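Local coordinates for ABC transporter periplasmic peptide-binding protein (Pseudoalteromonas, PDB 4QFL), which binds dipeptides, here Ala-Phe, and probably hands them to an ABC transporter for uptake from the periplasm, at residues Ala378-Arg383 and Asn415-Arg420; Lys391-Met396 and Ser428-Trp433; Ala37-Phe42 and Tyr244-Asn249; Gly293-Asn298 and Phe372-Trp377. All blocks are in the same frame, centred on the assembly; numbering follows the deposited sequence.

Interaction 1: residues Ala378-Arg383 and Asn415-Arg420. With PHE (phenylalanine), chain D.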
# COMPACT_ATOMS: atom_id res chain seq x y z
N ALA A 378 3.74 -14.86 9.43
CA ALA A 378 2.63 -14.07 9.95
C ALA A 378 3.05 -12.65 10.30
O ALA A 378 4.03 -12.44 11.02
CB ALA A 378 2.03 -14.74 11.18
N MET A 379 2.29 -11.67 9.80
CA MET A 379 2.53 -10.25 10.09
C MET A 379 2.44 -9.96 11.59
O MET A 379 1.58 -10.52 12.28
CB MET A 379 1.53 -9.38 9.31
CG MET A 379 1.55 -9.66 7.83
SD MET A 379 0.31 -8.75 6.88
CE MET A 379 -1.15 -9.71 7.29
N PRO A 380 3.31 -9.07 12.09
CA PRO A 380 3.39 -8.74 13.52
C PRO A 380 2.40 -7.64 13.94
O PRO A 380 2.22 -7.40 15.13
CB PRO A 380 4.82 -8.22 13.66
CG PRO A 380 5.09 -7.57 12.36
CD PRO A 380 4.36 -8.38 11.31
N VAL A 381 1.79 -6.98 12.97
CA VAL A 381 0.91 -5.85 13.26
C VAL A 381 -0.43 -6.02 12.53
O VAL A 381 -0.52 -6.72 11.52
CB VAL A 381 1.54 -4.54 12.79
CG1 VAL A 381 2.67 -4.13 13.72
CG2 VAL A 381 2.05 -4.69 11.37
N SER A 382 -1.45 -5.35 13.04
CA SER A 382 -2.78 -5.35 12.43
C SER A 382 -2.81 -4.55 11.12
O SER A 382 -2.25 -3.45 11.06
CB SER A 382 -3.80 -4.76 13.41
OG SER A 382 -5.08 -4.66 12.82
N ARG A 383 -3.43 -5.10 10.08
CA ARG A 383 -3.63 -4.39 8.81
C ARG A 383 -5.11 -4.44 8.49
O ARG A 383 -5.84 -5.27 9.03
CB ARG A 383 -2.86 -5.05 7.66
CG ARG A 383 -1.49 -5.61 8.00
CD ARG A 383 -0.55 -4.53 8.49
NE ARG A 383 -0.41 -3.43 7.54
CZ ARG A 383 -0.40 -2.14 7.89
NH1 ARG A 383 -0.54 -1.77 9.16
NH2 ARG A 383 -0.25 -1.21 6.95
N ASN A 415 8.69 -4.09 9.28
CA ASN A 415 9.55 -3.72 8.16
C ASN A 415 10.57 -4.80 7.78
O ASN A 415 10.85 -5.03 6.61
CB ASN A 415 10.27 -2.39 8.43
CG ASN A 415 9.30 -1.20 8.53
OD1 ASN A 415 8.34 -1.08 7.77
ND2 ASN A 415 9.56 -0.33 9.49
N THR A 416 11.12 -5.48 8.79
CA THR A 416 12.02 -6.61 8.58
C THR A 416 11.29 -7.72 7.84
O THR A 416 11.81 -8.32 6.91
CB THR A 416 12.48 -7.18 9.93
OG1 THR A 416 13.17 -6.17 10.67
CG2 THR A 416 13.41 -8.37 9.71
N PHE A 417 10.07 -7.98 8.30
CA PHE A 417 9.19 -8.98 7.73
C PHE A 417 9.02 -8.78 6.23
O PHE A 417 9.22 -9.71 5.43
CB PHE A 417 7.83 -8.86 8.42
CG PHE A 417 6.86 -9.94 8.07
CD1 PHE A 417 6.93 -11.17 8.70
CD2 PHE A 417 5.85 -9.71 7.16
CE1 PHE A 417 6.03 -12.16 8.40
CE2 PHE A 417 4.94 -10.70 6.86
CZ PHE A 417 5.03 -11.93 7.48
N ILE A 418 8.65 -7.56 5.84
CA ILE A 418 8.44 -7.21 4.44
C ILE A 418 9.68 -7.51 3.62
O ILE A 418 9.62 -8.10 2.54
CB ILE A 418 8.07 -5.72 4.29
CG1 ILE A 418 6.74 -5.41 4.97
CG2 ILE A 418 8.04 -5.32 2.81
CD1 ILE A 418 5.63 -6.25 4.47
N GLN A 419 10.82 -7.11 4.15
CA GLN A 419 12.11 -7.29 3.49
C GLN A 419 12.41 -8.78 3.23
O GLN A 419 12.81 -9.16 2.14
CB GLN A 419 13.20 -6.64 4.36
CG GLN A 419 14.62 -6.90 3.92
CD GLN A 419 15.01 -6.08 2.71
OE1 GLN A 419 14.17 -5.70 1.89
NE2 GLN A 419 16.31 -5.80 2.60
N ARG A 420 12.20 -9.61 4.24
CA ARG A 420 12.50 -11.03 4.13
C ARG A 420 11.49 -11.78 3.25
O ARG A 420 11.81 -12.82 2.66
CB ARG A 420 12.69 -11.66 5.51
CG ARG A 420 13.96 -11.16 6.24
CD ARG A 420 14.19 -11.80 7.62
NE ARG A 420 15.33 -11.21 8.33
CZ ARG A 420 15.72 -11.55 9.56
NH1 ARG A 420 15.09 -12.50 10.23
NH2 ARG A 420 16.76 -10.95 10.12
N PHE D . 1.11 -2.33 1.52
CA PHE D . 1.07 -3.39 2.53
C PHE D . 0.52 -2.84 3.82
O PHE D . -0.18 -3.53 4.55
CB PHE D . 2.47 -3.93 2.79
CG PHE D . 3.01 -4.75 1.67
CD1 PHE D . 2.26 -5.76 1.10
CD2 PHE D . 4.29 -4.53 1.21
CE1 PHE D . 2.76 -6.53 0.08
CE2 PHE D . 4.80 -5.30 0.19
CZ PHE D . 4.04 -6.29 -0.38
OXT PHE D . 0.77 -1.68 4.16
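F417 packs from helix 414-422 against the loop after strand 373-378, laying one face of its ring against M379. The CA of M379 stands 4.2 Å from the centroid of the F417 ring and 19° off its normal, a CH-pi contact displaced toward the rim. Beside it, M379 CG packs on F417 CE2 at 3.7 Å. The ring reaches this far because its CG lies anti to the backbone N (chi1 -172°), which directs it off the helix and into the loop. A378 O comes obliquely to F417 CE1 at 3.3 Å; it is buried here with no polar partner. Phenylalanine suits the place as a flat apolar plate, and methionine as a flexible chain whose bent end turns away toward L431. This is one wall of the dipeptide site of a periplasmic binding protein, where I418 of the helix and R383 of the loop reach the ligand, beside W414 and Y385. From the helix, I418 CD1 touches the bound phenylalanine at its CD2, 3.9 Å away. From the loop, R383 meets the terminal carboxylate edge-on: NE donates to PHE O at 3.0 Å and 163°, and NH2 to PHE OXT at 3.0 Å, with a weak second bond from NH2 to PHE O. Behind this pair, R383 NH1 bonds S382 O at 3.1 Å and forms a salt bridge with E36, which helps fix the rotation of the guanidinium. A leucine here has neither N-H group and would probably leave the carboxylate less firmly held and E36 without this positive mate.

Interaction 2: residues Lys391-Met396 and Ser428-Trp433. With ALA (alanine), chain C; PHE (phenylalanine), chain D.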
# COMPACT_ATOMS: atom_id res chain seq x y z
N LYS A 391 -2.94 -14.93 15.10
CA LYS A 391 -4.11 -15.75 15.43
C LYS A 391 -4.53 -16.57 14.23
O LYS A 391 -4.83 -17.76 14.35
CB LYS A 391 -5.26 -14.85 15.88
CG LYS A 391 -6.57 -15.54 16.17
CD LYS A 391 -6.50 -16.37 17.44
CE LYS A 391 -7.90 -16.78 17.92
NZ LYS A 391 -7.93 -18.10 18.65
N MET A 392 -4.56 -15.94 13.06
CA MET A 392 -4.90 -16.66 11.84
C MET A 392 -3.93 -17.80 11.56
O MET A 392 -4.35 -18.88 11.15
CB MET A 392 -4.94 -15.71 10.64
CG MET A 392 -5.44 -16.38 9.39
SD MET A 392 -5.59 -15.25 8.00
CE MET A 392 -6.74 -14.04 8.65
N ALA A 393 -2.65 -17.56 11.76
CA ALA A 393 -1.64 -18.58 11.50
C ALA A 393 -1.76 -19.75 12.49
O ALA A 393 -1.52 -20.91 12.13
CB ALA A 393 -0.23 -17.98 11.54
N GLU A 394 -2.13 -19.44 13.72
CA GLU A 394 -2.35 -20.47 14.72
C GLU A 394 -3.59 -21.32 14.39
O GLU A 394 -3.58 -22.53 14.57
CB GLU A 394 -2.45 -19.87 16.12
CG GLU A 394 -1.14 -19.25 16.60
CD GLU A 394 -1.31 -18.34 17.82
OE1 GLU A 394 -2.46 -18.09 18.25
OE2 GLU A 394 -0.28 -17.87 18.33
N LEU A 395 -4.64 -20.68 13.90
CA LEU A 395 -5.82 -21.44 13.50
C LEU A 395 -5.47 -22.38 12.35
O LEU A 395 -5.89 -23.54 12.33
CB LEU A 395 -6.97 -20.51 13.13
CG LEU A 395 -7.66 -19.85 14.32
CD1 LEU A 395 -8.31 -18.54 13.93
CD2 LEU A 395 -8.68 -20.79 14.97
N MET A 396 -4.70 -21.89 11.39
CA MET A 396 -4.32 -22.70 10.23
C MET A 396 -3.37 -23.83 10.63
O MET A 396 -3.43 -24.92 10.08
CB MET A 396 -3.69 -21.82 9.15
CG MET A 396 -4.65 -20.82 8.54
SD MET A 396 -3.76 -19.61 7.56
CE MET A 396 -4.72 -19.65 6.05
N SER A 428 5.37 -19.97 2.86
CA SER A 428 4.08 -19.32 2.67
C SER A 428 3.97 -18.17 3.65
O SER A 428 4.68 -18.14 4.65
CB SER A 428 2.93 -20.31 2.89
OG SER A 428 2.72 -20.55 4.27
N VAL A 429 3.09 -17.23 3.34
CA VAL A 429 2.94 -16.04 4.16
C VAL A 429 1.51 -15.54 4.13
O VAL A 429 0.81 -15.64 3.11
CB VAL A 429 3.86 -14.90 3.67
CG1 VAL A 429 3.60 -14.63 2.20
CG2 VAL A 429 3.64 -13.64 4.49
N LEU A 430 1.09 -15.00 5.26
CA LEU A 430 -0.17 -14.30 5.37
C LEU A 430 0.12 -12.83 5.14
O LEU A 430 0.80 -12.20 5.93
CB LEU A 430 -0.76 -14.48 6.77
CG LEU A 430 -1.14 -15.91 7.14
CD1 LEU A 430 -1.56 -15.99 8.60
CD2 LEU A 430 -2.23 -16.43 6.22
N LEU A 431 -0.37 -12.31 4.03
CA LEU A 431 -0.17 -10.92 3.69
C LEU A 431 -1.43 -10.40 2.99
O LEU A 431 -2.51 -10.92 3.19
CB LEU A 431 1.04 -10.76 2.77
CG LEU A 431 2.18 -9.91 3.34
CD1 LEU A 431 3.49 -10.10 2.60
CD2 LEU A 431 1.78 -8.44 3.39
N GLY A 432 -1.27 -9.37 2.17
CA GLY A 432 -2.40 -8.85 1.44
C GLY A 432 -2.07 -7.51 0.81
O GLY A 432 -0.91 -7.17 0.64
N TRP A 433 -3.10 -6.76 0.47
CA TRP A 433 -2.91 -5.48 -0.17
C TRP A 433 -4.05 -4.56 0.19
O TRP A 433 -5.21 -4.93 0.11
CB TRP A 433 -2.87 -5.68 -1.68
CG TRP A 433 -2.46 -4.49 -2.49
CD1 TRP A 433 -3.25 -3.79 -3.36
CD2 TRP A 433 -1.16 -3.88 -2.54
NE1 TRP A 433 -2.52 -2.78 -3.94
CE2 TRP A 433 -1.24 -2.81 -3.46
CE3 TRP A 433 0.06 -4.13 -1.91
CZ2 TRP A 433 -0.14 -2.00 -3.75
CZ3 TRP A 433 1.15 -3.31 -2.20
CH2 TRP A 433 1.04 -2.27 -3.10
N ALA C . -0.82 -0.68 -1.05
CA ALA C . 0.20 -0.67 -0.01
C ALA C . 0.01 -1.85 0.94
O ALA C . -1.11 -2.32 1.15
CB ALA C . 0.16 0.65 0.76
N PHE D . 1.11 -2.33 1.52
CA PHE D . 1.07 -3.39 2.53
C PHE D . 0.52 -2.84 3.82
O PHE D . -0.18 -3.53 4.55
CB PHE D . 2.47 -3.93 2.79
CG PHE D . 3.01 -4.75 1.67
CD1 PHE D . 2.26 -5.76 1.10
CD2 PHE D . 4.29 -4.53 1.21
CE1 PHE D . 2.76 -6.53 0.08
CE2 PHE D . 4.80 -5.30 0.19
CZ PHE D . 4.04 -6.29 -0.38
OXT PHE D . 0.77 -1.68 4.16
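The amino nitrogen of the bound alanine, the N-terminus of the dipeptide, is gripped by A434 O and D436 OD1 through hydrogen bonds while lying over one face of the W433 indole. ALA N sits 3.0 Å above that ring plane, toward its rim, with W433 CZ2 its closest ring atom at 3.1 Å. A broad, electron-rich indole suits an amino group, whose charge it would probably stabilise. A serine in place of W433 has no such ring, and the amino end would probably be freer to shift. The phenylalanine of the ligand rests farther back along the strand: L431 CD2 touches PHE CD1 at 3.6 Å, and G432 O approaches the same atom at 3.5 Å. Strand 428-434 thus has two faces, one lining the pocket and the other covered by helix 389-401, an alpha/beta layer in which the axes run at 140° to each other, 9.9 Å apart. L430 alone spans this layer from the strand. Its CD1 nests on the helix at A393, 3.8 Å from A393 CB, where a small alanine lets the leucine come close to the backbone. The other branch, CD2, meets M396 SD at 3.8 Å as the two side chains pass in opposite directions. M392 runs obliquely to the leucine; with CG anti to the backbone N (chi1 -174°), M392 CG comes to 4.0 Å from L430 CD1, and I322 and Y327 border M392 beyond.

Interaction 3: residues Ala37-Phe42 and Tyr244-Asn249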
# COMPACT_ATOMS: atom_id res chain seq x y z
N ALA A 37 4.23 1.27 13.18
CA ALA A 37 5.59 0.94 12.78
C ALA A 37 6.43 2.16 12.48
O ALA A 37 5.92 3.24 12.23
CB ALA A 37 5.59 0.00 11.58
N ASN A 38 7.74 1.95 12.51
CA ASN A 38 8.72 2.95 12.16
C ASN A 38 8.64 3.24 10.65
O ASN A 38 8.45 2.32 9.86
CB ASN A 38 10.07 2.36 12.57
CG ASN A 38 11.21 3.33 12.47
OD1 ASN A 38 12.16 3.09 11.74
ND2 ASN A 38 11.14 4.42 13.23
N PRO A 39 8.75 4.52 10.24
CA PRO A 39 8.77 4.78 8.80
C PRO A 39 10.13 4.41 8.22
O PRO A 39 11.14 4.67 8.87
CB PRO A 39 8.58 6.30 8.71
CG PRO A 39 9.21 6.81 9.98
CD PRO A 39 8.93 5.76 11.03
N VAL A 40 10.16 3.83 7.03
CA VAL A 40 11.40 3.35 6.43
C VAL A 40 12.16 4.47 5.72
O VAL A 40 13.32 4.32 5.35
CB VAL A 40 11.16 2.20 5.43
CG1 VAL A 40 10.61 0.98 6.14
CG2 VAL A 40 10.23 2.64 4.32
N SER A 41 11.48 5.59 5.53
CA SER A 41 12.05 6.70 4.80
C SER A 41 11.11 7.88 4.97
O SER A 41 10.00 7.73 5.48
CB SER A 41 12.16 6.33 3.32
OG SER A 41 12.82 7.34 2.58
N PHE A 42 11.55 9.06 4.56
CA PHE A 42 10.63 10.19 4.49
C PHE A 42 10.27 10.55 3.05
O PHE A 42 9.68 11.60 2.79
CB PHE A 42 11.15 11.36 5.31
CG PHE A 42 10.98 11.15 6.78
CD1 PHE A 42 11.95 10.51 7.51
CD2 PHE A 42 9.79 11.48 7.39
CE1 PHE A 42 11.76 10.27 8.86
CE2 PHE A 42 9.61 11.24 8.73
CZ PHE A 42 10.59 10.64 9.46
N TYR A 244 3.87 11.61 15.86
CA TYR A 244 3.58 10.18 15.75
C TYR A 244 4.37 9.42 16.81
O TYR A 244 5.59 9.54 16.91
CB TYR A 244 3.94 9.65 14.36
CG TYR A 244 3.10 10.20 13.25
CD1 TYR A 244 3.38 11.44 12.69
CD2 TYR A 244 2.02 9.49 12.77
CE1 TYR A 244 2.61 11.95 11.68
CE2 TYR A 244 1.23 10.00 11.75
CZ TYR A 244 1.54 11.23 11.21
OH TYR A 244 0.77 11.74 10.20
N ASP A 245 3.65 8.63 17.60
CA ASP A 245 4.24 7.82 18.65
C ASP A 245 4.37 6.42 18.10
O ASP A 245 3.38 5.72 17.92
CB ASP A 245 3.32 7.84 19.87
CG ASP A 245 3.84 7.01 21.02
OD1 ASP A 245 4.71 6.15 20.79
OD2 ASP A 245 3.38 7.21 22.17
N ILE A 246 5.60 6.01 17.79
CA ILE A 246 5.82 4.70 17.20
C ILE A 246 5.65 3.59 18.23
O ILE A 246 6.50 3.40 19.10
CB ILE A 246 7.20 4.60 16.59
CG1 ILE A 246 7.41 5.76 15.62
CG2 ILE A 246 7.37 3.27 15.89
CD1 ILE A 246 6.40 5.81 14.53
N THR A 247 4.55 2.86 18.13
CA THR A 247 4.21 1.85 19.12
C THR A 247 3.70 0.60 18.40
O THR A 247 2.51 0.49 18.11
CB THR A 247 3.09 2.35 20.04
OG1 THR A 247 3.41 3.65 20.54
CG2 THR A 247 2.90 1.40 21.21
N PRO A 248 4.60 -0.35 18.12
CA PRO A 248 4.24 -1.53 17.32
C PRO A 248 3.21 -2.44 17.97
O PRO A 248 2.44 -3.10 17.27
CB PRO A 248 5.57 -2.26 17.18
CG PRO A 248 6.61 -1.20 17.37
CD PRO A 248 6.04 -0.29 18.40
N ASN A 249 3.19 -2.51 19.29
CA ASN A 249 2.29 -3.44 19.94
C ASN A 249 0.87 -2.92 19.95
O ASN A 249 0.60 -1.85 20.50
CB ASN A 249 2.76 -3.74 21.37
CG ASN A 249 1.90 -4.79 22.04
OD1 ASN A 249 1.91 -5.96 21.66
ND2 ASN A 249 1.16 -4.38 23.05
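Van der Waals packing of methyls on a peptide group comes first here, and a single side chain carries it: I246, at the end of strand 241-246, presses both its methyl ends against the backbone of A37 and N38. I246 CD1 lies 3.5 Å from A37 O, and I246 CG2 lies 3.6 Å from N38 N, so both methyls rest on one side of the A37-N38 peptide, CD1 near its oxygen and CG2 near its nitrogen. CG1 is anti to the carbonyl carbon (chi1 -53°) and CG2 anti to the backbone N, so the beta branch brings two methyl ends to the same peptide. P39 adds a looser apolar touch, its CD 4.3 Å from I246 CD1, and the methylene of N38 lies 4.4 Å from I246 CG2. A37 turns its own CB away, toward S51 and W414, so a residue this small lets the loop pass closely between strand and helices. The arrangement continues a parallel strand pair: strands 30-35 and 241-246 run side by side, D245 bonding through its backbone to Y33 and A35, and the loop after the first strand folds over the end of the second on its way to helix 50-60. Polar interactions hold the two sides separately. On the strand side, T247 OG1 makes a weak bond to D245 O at 3.3 Å; K256 binds both residues, by a salt bridge to D245 OD2 and a hydrogen bond to T247 OG1. The chain then turns at P248, with N249 at the N-cap of helix 250-258. On the loop side, N38 O accepts a hydrogen bond from N415 ND2.

Interaction 4: residues Gly293-Asn298 and Phe372-Trp377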
# COMPACT_ATOMS: atom_id res chain seq x y z
N GLY A 293 -6.89 -9.78 1.93
CA GLY A 293 -5.97 -10.56 2.73
C GLY A 293 -5.92 -11.97 2.16
O GLY A 293 -6.97 -12.60 1.92
N TYR A 294 -4.70 -12.46 1.93
CA TYR A 294 -4.47 -13.76 1.27
C TYR A 294 -3.39 -14.60 1.95
O TYR A 294 -2.62 -14.12 2.79
CB TYR A 294 -4.11 -13.55 -0.21
CG TYR A 294 -2.93 -12.62 -0.39
CD1 TYR A 294 -1.66 -12.99 0.03
CD2 TYR A 294 -3.08 -11.37 -0.97
CE1 TYR A 294 -0.58 -12.14 -0.11
CE2 TYR A 294 -2.01 -10.52 -1.10
CZ TYR A 294 -0.76 -10.91 -0.67
OH TYR A 294 0.30 -10.06 -0.81
N TRP A 295 -3.35 -15.88 1.59
CA TRP A 295 -2.25 -16.77 1.96
C TRP A 295 -1.42 -17.01 0.70
O TRP A 295 -1.87 -17.70 -0.23
CB TRP A 295 -2.83 -18.10 2.45
CG TRP A 295 -1.86 -19.07 3.06
CD1 TRP A 295 -0.66 -18.80 3.64
CD2 TRP A 295 -2.05 -20.48 3.17
NE1 TRP A 295 -0.08 -19.96 4.09
CE2 TRP A 295 -0.91 -21.01 3.82
CE3 TRP A 295 -3.06 -21.36 2.79
CZ2 TRP A 295 -0.77 -22.36 4.09
CZ3 TRP A 295 -2.92 -22.70 3.05
CH2 TRP A 295 -1.78 -23.19 3.70
N ALA A 296 -0.23 -16.44 0.66
CA ALA A 296 0.61 -16.58 -0.51
C ALA A 296 1.59 -17.74 -0.36
O ALA A 296 2.19 -17.90 0.69
CB ALA A 296 1.37 -15.29 -0.77
N PHE A 297 1.72 -18.54 -1.41
CA PHE A 297 2.72 -19.59 -1.47
C PHE A 297 3.96 -19.16 -2.25
O PHE A 297 3.87 -18.49 -3.27
CB PHE A 297 2.13 -20.83 -2.12
CG PHE A 297 0.93 -21.36 -1.41
CD1 PHE A 297 1.08 -22.09 -0.24
CD2 PHE A 297 -0.34 -21.13 -1.90
CE1 PHE A 297 -0.02 -22.58 0.42
CE2 PHE A 297 -1.44 -21.63 -1.25
CZ PHE A 297 -1.28 -22.36 -0.08
N ASN A 298 5.13 -19.56 -1.77
CA ASN A 298 6.36 -19.39 -2.53
C ASN A 298 6.39 -20.43 -3.65
O ASN A 298 6.89 -21.54 -3.46
CB ASN A 298 7.55 -19.55 -1.58
CG ASN A 298 8.87 -19.18 -2.21
OD1 ASN A 298 9.84 -18.92 -1.51
ND2 ASN A 298 8.92 -19.18 -3.52
N PHE A 372 4.08 -33.22 5.23
CA PHE A 372 5.36 -32.53 5.29
C PHE A 372 5.33 -31.42 6.32
O PHE A 372 4.31 -31.19 6.97
CB PHE A 372 5.72 -31.94 3.92
CG PHE A 372 4.60 -31.17 3.29
CD1 PHE A 372 4.38 -29.84 3.63
CD2 PHE A 372 3.75 -31.77 2.37
CE1 PHE A 372 3.34 -29.13 3.05
CE2 PHE A 372 2.71 -31.06 1.79
CZ PHE A 372 2.51 -29.74 2.13
N ASP A 373 6.46 -30.73 6.46
CA ASP A 373 6.57 -29.53 7.27
C ASP A 373 6.52 -28.28 6.38
O ASP A 373 6.96 -28.30 5.24
CB ASP A 373 7.88 -29.53 8.04
CG ASP A 373 7.90 -30.54 9.18
OD1 ASP A 373 6.98 -31.38 9.24
OD2 ASP A 373 8.83 -30.47 10.01
N MET A 374 5.98 -27.18 6.92
CA MET A 374 6.05 -25.92 6.21
C MET A 374 6.02 -24.76 7.19
O MET A 374 5.59 -24.91 8.34
CB MET A 374 4.89 -25.78 5.24
CG MET A 374 3.53 -25.69 5.90
SD MET A 374 2.22 -25.50 4.68
CE MET A 374 2.70 -23.95 3.90
N SER A 375 6.48 -23.60 6.73
CA SER A 375 6.33 -22.38 7.49
C SER A 375 5.13 -21.58 6.97
O SER A 375 4.77 -21.66 5.79
CB SER A 375 7.61 -21.53 7.47
OG SER A 375 7.99 -21.13 6.16
N ILE A 376 4.49 -20.87 7.89
CA ILE A 376 3.57 -19.82 7.54
C ILE A 376 4.10 -18.57 8.19
O ILE A 376 4.20 -18.49 9.41
CB ILE A 376 2.17 -20.08 8.06
CG1 ILE A 376 1.57 -21.31 7.37
CG2 ILE A 376 1.28 -18.85 7.84
CD1 ILE A 376 0.15 -21.60 7.81
N TRP A 377 4.45 -17.60 7.38
CA TRP A 377 4.91 -16.33 7.88
C TRP A 377 3.72 -15.44 8.23
O TRP A 377 2.80 -15.30 7.43
CB TRP A 377 5.80 -15.68 6.84
CG TRP A 377 7.15 -16.31 6.81
CD1 TRP A 377 7.44 -17.64 6.68
CD2 TRP A 377 8.40 -15.64 6.91
NE1 TRP A 377 8.80 -17.83 6.69
CE2 TRP A 377 9.41 -16.62 6.84
CE3 TRP A 377 8.77 -14.29 7.05
CZ2 TRP A 377 10.76 -16.29 6.90
CZ3 TRP A 377 10.09 -13.98 7.12
CH2 TRP A 377 11.08 -14.97 7.05
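W295 reaches past a neighbouring strand to touch M374 and I376. Strands 291-297 and 373-378 do not pair directly in this mixed beta arrangement; strand 428-434 runs between them, antiparallel to the first and parallel to the second, which is why W295 and I376 stand 8.6 Å apart at their CA atoms. An indole is long enough to bridge that width. The tight part gathers at its far end: W295 CZ2 lies 3.8 Å from M374 CE and 3.9 Å from I376 CD1, both approaching the ring obliquely. I376 crosses the indole at about a right angle, while M374 arrives by its terminal methyl, its CG held between the backbone N and carbonyl carbon (chi1 66°) and its chain bent at the sulfur. One face of the W295 ring is covered from its own strand by F297 CE1, 3.6 Å above the plane. L430 and M396 add further apolar neighbours, so an apolar, buried setting surrounds the indole. Away from this core the contact thins. F297 itself comes no nearer than 4.6 Å to strand 373-378, and at the outer end of that strand D373 is exposed, a suitable place for a carboxylate, with F372 partly so. The buried indole N-H has a partner: W295 NE1 makes a weak hydrogen bond to S428 OG, which also bonds S375 O, while I376 CG1 lies 3.9 Å from the same NE1.

Along the chain interaction 3 closes first, interaction 4 follows, and interactions 1 and 2 then interleave, the segments alternating from 378-383 to 428-433. Interactions 2 and 4 are the nearest pair, centres about 7 Å apart, joined through strand 428-434 between strands 291-297 and 373-378. Interaction 1 lies about 11 Å from interaction 2 and 14 Å from interaction 4, where W377 meets F417. Interaction 3 is far from interactions 2 and 4 (about 22 and 26 Å between centres) but about 13 Å from interaction 1, which it touches through N415. R383 and I418 in interaction 1, and L431 to W433 in interaction 2, border the ligand, so these contacts join the pocket to the packing of helices 389-401 and 414-422.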